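Local coordinates for protein F1 (Vaccinia virus ankara, PDB 4D2M) that is a viral anti-apoptotic protein, apparently of the Bcl-2-like fold, that binds the BH3 segment of Bim and so probably restrains death of the infected host cell, at residues L71-L74 against Y75-P79; C93-V96 against S97-N101; A140-S143 against F144-L148. The protein carries 1 engineered substitution. All coordinates share one frame; numbering follows the deposited sequence.

Interaction 1: L71-L74 against Y75-P79; sequences LDDL and YRQLP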
loop_
_atom_site.group_PDB
_atom_site.type_symbol
_atom_site.label_atom_id
_atom_site.label_comp_id
_atom_site.label_asym_id
_atom_site.label_seq_id
_atom_site.Cartn_x
_atom_site.Cartn_y
_atom_site.Cartn_z
ATOM N N LEU A 71 4.119 -18.027 5.312
ATOM C CA LEU A 71 4.959 -17.963 6.499
ATOM C C LEU A 71 5.652 -19.299 6.736
ATOM O O LEU A 71 6.821 -19.339 7.115
ATOM C CB LEU A 71 4.126 -17.565 7.720
ATOM C CG LEU A 71 4.663 -16.441 8.615
ATOM C CD1 LEU A 71 5.051 -15.193 7.831
ATOM C CD2 LEU A 71 3.616 -16.075 9.647
ATOM N N ASP A 72 4.927 -20.389 6.502
ATOM C CA ASP A 72 5.496 -21.726 6.616
ATOM C C ASP A 72 6.659 -21.906 5.645
ATOM O O ASP A 72 7.724 -22.394 6.024
ATOM C CB ASP A 72 4.428 -22.788 6.352
ATOM C CG ASP A 72 3.460 -22.946 7.511
ATOM O OD1 ASP A 72 3.511 -22.130 8.454
ATOM O OD2 ASP A 72 2.640 -23.887 7.473
ATOM N N ASP A 73 6.459 -21.499 4.395
ATOM C CA ASP A 73 7.482 -21.677 3.373
ATOM C C ASP A 73 8.665 -20.751 3.606
ATOM O O ASP A 73 9.805 -21.105 3.307
ATOM C CB ASP A 73 6.905 -21.436 1.980
ATOM C CG ASP A 73 7.896 -21.760 0.878
ATOM O OD1 ASP A 73 8.022 -22.950 0.521
ATOM O OD2 ASP A 73 8.550 -20.825 0.371
ATOM N N LEU A 74 8.393 -19.563 4.131
ATOM C CA LEU A 74 9.459 -18.621 4.444
ATOM C C LEU A 74 10.376 -19.215 5.510
ATOM O O LEU A 74 11.598 -19.192 5.369
ATOM C CB LEU A 74 8.881 -17.284 4.912
ATOM C CG LEU A 74 9.883 -16.199 5.318
ATOM C CD1 LEU A 74 10.902 -15.945 4.216
ATOM C CD2 LEU A 74 9.150 -14.905 5.668
ATOM N N TYR A 75 9.781 -19.767 6.564
ATOM C CA TYR A 75 10.554 -20.365 7.648
ATOM C C TYR A 75 11.428 -21.522 7.159
ATOM O O TYR A 75 12.575 -21.654 7.584
ATOM C CB TYR A 75 9.626 -20.856 8.762
ATOM C CG TYR A 75 10.359 -21.238 10.031
ATOM C CD1 TYR A 75 10.656 -20.285 10.998
ATOM C CD2 TYR A 75 10.759 -22.548 10.259
ATOM C CE1 TYR A 75 11.330 -20.628 12.158
ATOM C CE2 TYR A 75 11.429 -22.899 11.415
ATOM C CZ TYR A 75 11.714 -21.935 12.358
ATOM O OH TYR A 75 12.381 -22.282 13.509
ATOM N N ARG A 76 10.889 -22.352 6.269
ATOM C CA ARG A 76 11.640 -23.489 5.733
ATOM C C ARG A 76 12.920 -23.035 5.037
ATOM O O ARG A 76 13.912 -23.763 5.011
ATOM C CB ARG A 76 10.785 -24.296 4.750
ATOM C CG ARG A 76 9.658 -25.088 5.398
ATOM C CD ARG A 76 8.939 -25.967 4.384
ATOM N NE ARG A 76 7.541 -26.200 4.753
ATOM C CZ ARG A 76 6.489 -25.617 4.177
ATOM N NH1 ARG A 76 6.643 -24.756 3.177
ATOM N NH2 ARG A 76 5.266 -25.906 4.600
ATOM N N GLN A 77 12.890 -21.828 4.483
ATOM C CA GLN A 77 14.012 -21.293 3.717
ATOM C C GLN A 77 15.046 -20.602 4.597
ATOM O O GLN A 77 16.203 -20.456 4.202
ATOM C CB GLN A 77 13.504 -20.309 2.663
ATOM C CG GLN A 77 12.609 -20.934 1.607
ATOM C CD GLN A 77 11.915 -19.895 0.749
ATOM O OE1 GLN A 77 12.427 -18.792 0.554
ATOM N NE2 GLN A 77 10.740 -20.239 0.237
ATOM N N LEU A 78 14.632 -20.168 5.782
ATOM C CA LEU A 78 15.529 -19.444 6.675
ATOM C C LEU A 78 16.667 -20.339 7.161
ATOM O O LEU A 78 16.443 -21.505 7.490
ATOM C CB LEU A 78 14.762 -18.887 7.877
ATOM C CG LEU A 78 13.725 -17.795 7.595
ATOM C CD1 LEU A 78 13.099 -17.319 8.898
ATOM C CD2 LEU A 78 14.332 -16.623 6.835
ATOM N N PRO A 79 17.898 -19.798 7.205
ATOM C CA PRO A 79 19.014 -20.580 7.741
ATOM C C PRO A 79 18.983 -20.654 9.265
ATOM O O PRO A 79 18.181 -19.969 9.900
ATOM C CB PRO A 79 20.243 -19.811 7.255
ATOM C CG PRO A 79 19.778 -18.406 7.152
ATOM C CD PRO A 79 18.342 -18.481 6.711
HETATM O O HOH W 1 11.326 -23.398 0.140
#

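Interaction 2: C93-V96 against S97-N101; sequences CDKV and SNDYN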
loop_
_atom_site.group_PDB
_atom_site.type_symbol
_atom_site.label_atom_id
_atom_site.label_comp_id
_atom_site.label_asym_id
_atom_site.label_seq_id
_atom_site.Cartn_x
_atom_site.Cartn_y
_atom_site.Cartn_z
ATOM N N CYS A 93 10.248 -11.455 23.986
ATOM C CA CYS A 93 9.078 -10.594 23.800
ATOM C C CYS A 93 7.808 -11.223 24.358
ATOM O O CYS A 93 6.877 -10.513 24.737
ATOM C CB CYS A 93 8.878 -10.260 22.322
ATOM S SG CYS A 93 10.115 -9.134 21.668
ATOM N N ASP A 94 7.761 -12.551 24.403
ATOM C CA ASP A 94 6.628 -13.235 25.017
ATOM C C ASP A 94 6.576 -12.900 26.501
ATOM O O ASP A 94 5.504 -12.673 27.058
ATOM C CB ASP A 94 6.715 -14.750 24.822
ATOM C CG ASP A 94 6.281 -15.190 23.435
ATOM O OD1 ASP A 94 6.151 -14.326 22.539
ATOM O OD2 ASP A 94 6.078 -16.408 23.240
ATOM N N LYS A 95 7.745 -12.863 27.135
ATOM C CA LYS A 95 7.828 -12.570 28.560
ATOM C C LYS A 95 7.432 -11.122 28.845
ATOM O O LYS A 95 6.670 -10.851 29.772
ATOM C CB LYS A 95 9.239 -12.836 29.083
ATOM C CG LYS A 95 9.333 -12.834 30.602
ATOM C CD LYS A 95 10.736 -13.161 31.084
ATOM C CE LYS A 95 10.780 -13.294 32.600
ATOM N NZ LYS A 95 10.289 -12.066 33.287
ATOM N N VAL A 96 7.957 -10.198 28.045
ATOM C CA VAL A 96 7.603 -8.787 28.160
ATOM C C VAL A 96 6.102 -8.625 27.932
ATOM O O VAL A 96 5.425 -7.942 28.697
ATOM C CB VAL A 96 8.418 -7.919 27.150
ATOM C CG1 VAL A 96 7.888 -6.474 27.041
ATOM C CG2 VAL A 96 9.883 -7.905 27.546
ATOM N N SER A 97 5.581 -9.279 26.898
ATOM C CA SER A 97 4.164 -9.170 26.570
ATOM C C SER A 97 3.285 -9.703 27.698
ATOM O O SER A 97 2.204 -9.173 27.955
ATOM C CB SER A 97 3.854 -9.911 25.268
ATOM O OG SER A 97 4.463 -9.266 24.164
ATOM N N ASN A 98 3.752 -10.749 28.371
ATOM C CA ASN A 98 3.009 -11.326 29.486
ATOM C C ASN A 98 3.149 -10.484 30.749
ATOM O O ASN A 98 2.158 -10.158 31.399
ATOM C CB ASN A 98 3.479 -12.756 29.760
ATOM C CG ASN A 98 3.202 -13.692 28.602
ATOM O OD1 ASN A 98 2.195 -13.556 27.906
ATOM N ND2 ASN A 98 4.100 -14.647 28.387
ATOM N N ASP A 99 4.387 -10.138 31.088
ATOM C CA ASP A 99 4.675 -9.354 32.285
ATOM C C ASP A 99 3.987 -7.993 32.262
ATOM O O ASP A 99 3.468 -7.537 33.282
ATOM C CB ASP A 99 6.185 -9.161 32.438
ATOM C CG ASP A 99 6.893 -10.422 32.908
ATOM O OD1 ASP A 99 6.243 -11.489 32.973
ATOM O OD2 ASP A 99 8.104 -10.346 33.207
ATOM N N TYR A 100 3.988 -7.353 31.096
ATOM C CA TYR A 100 3.447 -6.004 30.951
ATOM C C TYR A 100 2.162 -5.999 30.129
ATOM O O TYR A 100 1.836 -5.011 29.472
ATOM C CB TYR A 100 4.494 -5.093 30.307
ATOM C CG TYR A 100 5.753 -4.969 31.130
ATOM C CD1 TYR A 100 5.854 -4.020 32.138
ATOM C CD2 TYR A 100 6.836 -5.808 30.911
ATOM C CE1 TYR A 100 7.000 -3.905 32.898
ATOM C CE2 TYR A 100 7.988 -5.701 31.666
ATOM C CZ TYR A 100 8.063 -4.746 32.659
ATOM O OH TYR A 100 9.205 -4.632 33.416
ATOM N N ASN A 101 1.434 -7.110 30.184
ATOM C CA ASN A 101 0.185 -7.267 29.443
ATOM C C ASN A 101 -0.818 -6.148 29.721
ATOM O O ASN A 101 -1.448 -5.629 28.797
ATOM C CB ASN A 101 -0.441 -8.624 29.772
ATOM C CG ASN A 101 -1.949 -8.627 29.617
ATOM O OD1 ASN A 101 -2.473 -8.766 28.513
ATOM N ND2 ASN A 101 -2.655 -8.478 30.733
#

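Interaction 3: A140-S143 against F144-L148; sequences ATIS and FITEL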
loop_
_atom_site.group_PDB
_atom_site.type_symbol
_atom_site.label_atom_id
_atom_site.label_comp_id
_atom_site.label_asym_id
_atom_site.label_seq_id
_atom_site.Cartn_x
_atom_site.Cartn_y
_atom_site.Cartn_z
ATOM N N ALA A 140 10.240 -4.005 24.283
ATOM C CA ALA A 140 8.921 -3.501 24.645
ATOM C C ALA A 140 8.195 -2.947 23.423
ATOM O O ALA A 140 6.979 -3.098 23.290
ATOM C CB ALA A 140 9.043 -2.436 25.719
ATOM N N THR A 141 8.939 -2.303 22.532
ATOM C CA THR A 141 8.343 -1.722 21.335
ATOM C C THR A 141 7.832 -2.820 20.410
ATOM O O THR A 141 6.740 -2.718 19.856
ATOM C CB THR A 141 9.340 -0.838 20.569
ATOM O OG1 THR A 141 9.856 0.175 21.442
ATOM C CG2 THR A 141 8.657 -0.175 19.382
ATOM N N ILE A 142 8.630 -3.867 20.240
ATOM C CA ILE A 142 8.214 -5.015 19.449
ATOM C C ILE A 142 6.922 -5.597 20.015
ATOM O O ILE A 142 5.973 -5.853 19.275
ATOM C CB ILE A 142 9.307 -6.102 19.416
ATOM C CG1 ILE A 142 10.558 -5.566 18.718
ATOM C CG2 ILE A 142 8.809 -7.349 18.689
ATOM C CD1 ILE A 142 11.798 -6.423 18.914
ATOM N N SER A 143 6.891 -5.794 21.329
ATOM C CA SER A 143 5.717 -6.351 21.990
ATOM C C SER A 143 4.494 -5.463 21.780
ATOM O O SER A 143 3.396 -5.956 21.533
ATOM C CB SER A 143 5.979 -6.542 23.486
ATOM O OG SER A 143 6.880 -7.614 23.714
ATOM N N PHE A 144 4.685 -4.152 21.876
ATOM C CA PHE A 144 3.579 -3.224 21.673
ATOM C C PHE A 144 3.097 -3.260 20.224
ATOM O O PHE A 144 1.895 -3.333 19.970
ATOM C CB PHE A 144 3.981 -1.801 22.056
ATOM C CG PHE A 144 2.910 -0.786 21.786
ATOM C CD1 PHE A 144 1.762 -0.751 22.560
ATOM C CD2 PHE A 144 3.043 0.125 20.753
ATOM C CE1 PHE A 144 0.771 0.175 22.311
ATOM C CE2 PHE A 144 2.056 1.055 20.501
ATOM C CZ PHE A 144 0.919 1.080 21.279
ATOM N N ILE A 145 4.032 -3.219 19.278
ATOM C CA ILE A 145 3.688 -3.263 17.860
ATOM C C ILE A 145 3.005 -4.585 17.522
ATOM O O ILE A 145 2.088 -4.625 16.701
ATOM C CB ILE A 145 4.935 -3.085 16.958
ATOM C CG1 ILE A 145 5.520 -1.677 17.119
ATOM C CG2 ILE A 145 4.598 -3.344 15.486
ATOM C CD1 ILE A 145 4.590 -0.554 16.705
ATOM N N THR A 146 3.464 -5.663 18.150
ATOM C CA THR A 146 2.850 -6.967 17.954
ATOM C C THR A 146 1.399 -6.932 18.422
ATOM O O THR A 146 0.520 -7.485 17.768
ATOM C CB THR A 146 3.615 -8.066 18.711
ATOM O OG1 THR A 146 4.973 -8.098 18.256
ATOM C CG2 THR A 146 2.976 -9.426 18.480
ATOM N N GLU A 147 1.155 -6.268 19.548
ATOM C CA GLU A 147 -0.194 -6.141 20.091
ATOM C C GLU A 147 -1.089 -5.309 19.174
ATOM O O GLU A 147 -2.272 -5.610 19.018
ATOM C CB GLU A 147 -0.154 -5.515 21.487
ATOM C CG GLU A 147 -0.775 -6.385 22.565
ATOM C CD GLU A 147 -2.262 -6.590 22.365
ATOM O OE1 GLU A 147 -2.999 -5.584 22.311
ATOM O OE2 GLU A 147 -2.695 -7.757 22.265
ATOM N N LEU A 148 -0.533 -4.258 18.578
ATOM C CA LEU A 148 -1.285 -3.459 17.615
ATOM C C LEU A 148 -1.678 -4.319 16.420
ATOM O O LEU A 148 -2.760 -4.156 15.857
ATOM C CB LEU A 148 -0.474 -2.246 17.145
ATOM C CG LEU A 148 -0.243 -1.109 18.146
ATOM C CD1 LEU A 148 0.461 0.054 17.467
ATOM C CD2 LEU A 148 -1.544 -0.632 18.765
#

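Interaction 1: L71-L74 against Y75-P79
The C-terminal turn of helix 54-77, at the contact with the second subunit, is where Leu74 meets Gln77 and Leu78, and where the i to i+4 ladder gives way to i to i+3 bonding. Tyr75 N still takes the regular bond to Leu71 O (3.0 Å), and Arg76 N does the same with Asp72 O. Leu74 O is instead reached by Gln77 N at 3.1 Å, with the donor well above the carbonyl plane, and only weakly by Leu78 N, which also bonds Tyr75 O (3.1 Å). The tightening coincides with the end of the helix; Leu78 is the first residue to leave helical angles. Leu78 CD2 stays 4.4 Å from Leu74 CD1, so the last turn keeps an apolar contact. The second subunit packs on this turn, its Tyr64 ring meeting that of Tyr75 and its Ile47 touching Leu74 and Gln77. On the polar side the Arg76 chain, extended from CG to NE, runs back toward the preceding turn. Asp72 CB lies over one face of the Arg76 guanidinium, 3.7 Å from Arg76 NH2. The Asp73 and Arg76 side chains cross at about a right angle, the carboxylate turned 67° from the guanidinium. Asp73 holds CG anti to its own N (chi1 -174°), which brings Asp73 OD1 in plane to the guanidinium edge for a long salt bridge with Arg76 NH1 (3.5 Å).

Interaction 2: C93-V96 against S97-N101
The Tyr100 ring presents its edge to the end of helix 80-99, with Val96 O in the ring plane, 3.4 Å from Tyr100 CD2. Val96 CG1 lies 4.1 Å from Tyr100 CD2, the two side chains set obliquely. The Asp99 carboxylate takes Lys95 NZ on the syn side of OD2, 17° out of its plane. That i to i+4 salt bridge, Lys95 NZ to Asp99 OD2 at 2.8 Å, is also a hydrogen bond. The lysine chain is extended as far as CE and turns at its last torsion (chi4 -57°), which swings NZ over to the carboxylate. The Asn98 amide approaches Asp94 O with ND2, but at an angle too poor for a bond, and the carbonyl is taken by Asn98 N at 2.9 Å. With chi1 at -68°, Ser97 OG stands beside its own N, within reach of the carbonyl one turn back. Ser97 N and Ser97 OG each lie 2.8 Å from Cys93 O and come from opposite faces of its plane. Asp94 OD1 finds its partner in Tyr65 OH of the second subunit, while Tyr100 OH bonds an acidic side chain of the bound peptide, an aromatic side chain of which packs on Val96. The turn therefore stands at one border of the BH3-binding groove. It packs on helix 135-150, where Ser143 OG hydrogen-bonds both Ser97 OG and Cys93 O, and where Leu139 and Ile142 touch Cys93.

Interaction 3: A140-S143 against F144-L148
Ile145 lies alongside Thr141 one turn away, both side chains pointing the same way, with Ile145 CG1 4.1 Å from Thr141 CG2. Ile145 CG1 also rests 3.2 Å from Thr141 O, which accepts the backbone bond from Ile145 N. Thr146 doubles its grip on the preceding turn: Ile142 O accepts both Thr146 N (2.8 Å) and Thr146 OG1 (2.7 Å). The hydroxyl stands beside the residue's own N (chi1 -59°) and comes in from above the carbonyl plane, 44° out of it, whereas the N approaches much closer to that plane. Thus a buried hydroxyl is paid for within the helix, as is Thr141 OG1 by Val137 O. Glu147 is tied by N to Ser143 O, and its carboxylate turns away to a salt bridge with Arg151. Phe144 meets the Phe121 ring and an apolar side chain of the bound peptide. Surrounded by helices 80-99, 101-111, 118-131 and 155-169, and by Tyr65, Met66 and Gln69 of the second subunit, which pack on Ile142, Ile145 and Thr146, this segment is consistent with the buried central helix of the Bcl-2 fold, which forms part of the floor of the BH3-binding groove.

All three are local i to i+3 or i+4 contacts along a helix; two lie at helix ends, one within a helix. Interaction 3 is in the core, its centre about 5 Å from the centre of the chain, and is mostly apolar, with the Thr141 and Thr146 hydroxyls bonded to backbone carbonyls. Interactions 1 and 2 end consecutive helices nearer the surface, and each adds a salt bridge, long in the first and short in the second. Interactions 2 and 3 touch directly, Ser97 OG lying 3.0 Å from Ser143 OG in a probable hydrogen bond, and both border the bound peptide. Interaction 1 stands apart, its centre 26 Å from that of interaction 2. Yet the second subunit packs against all three.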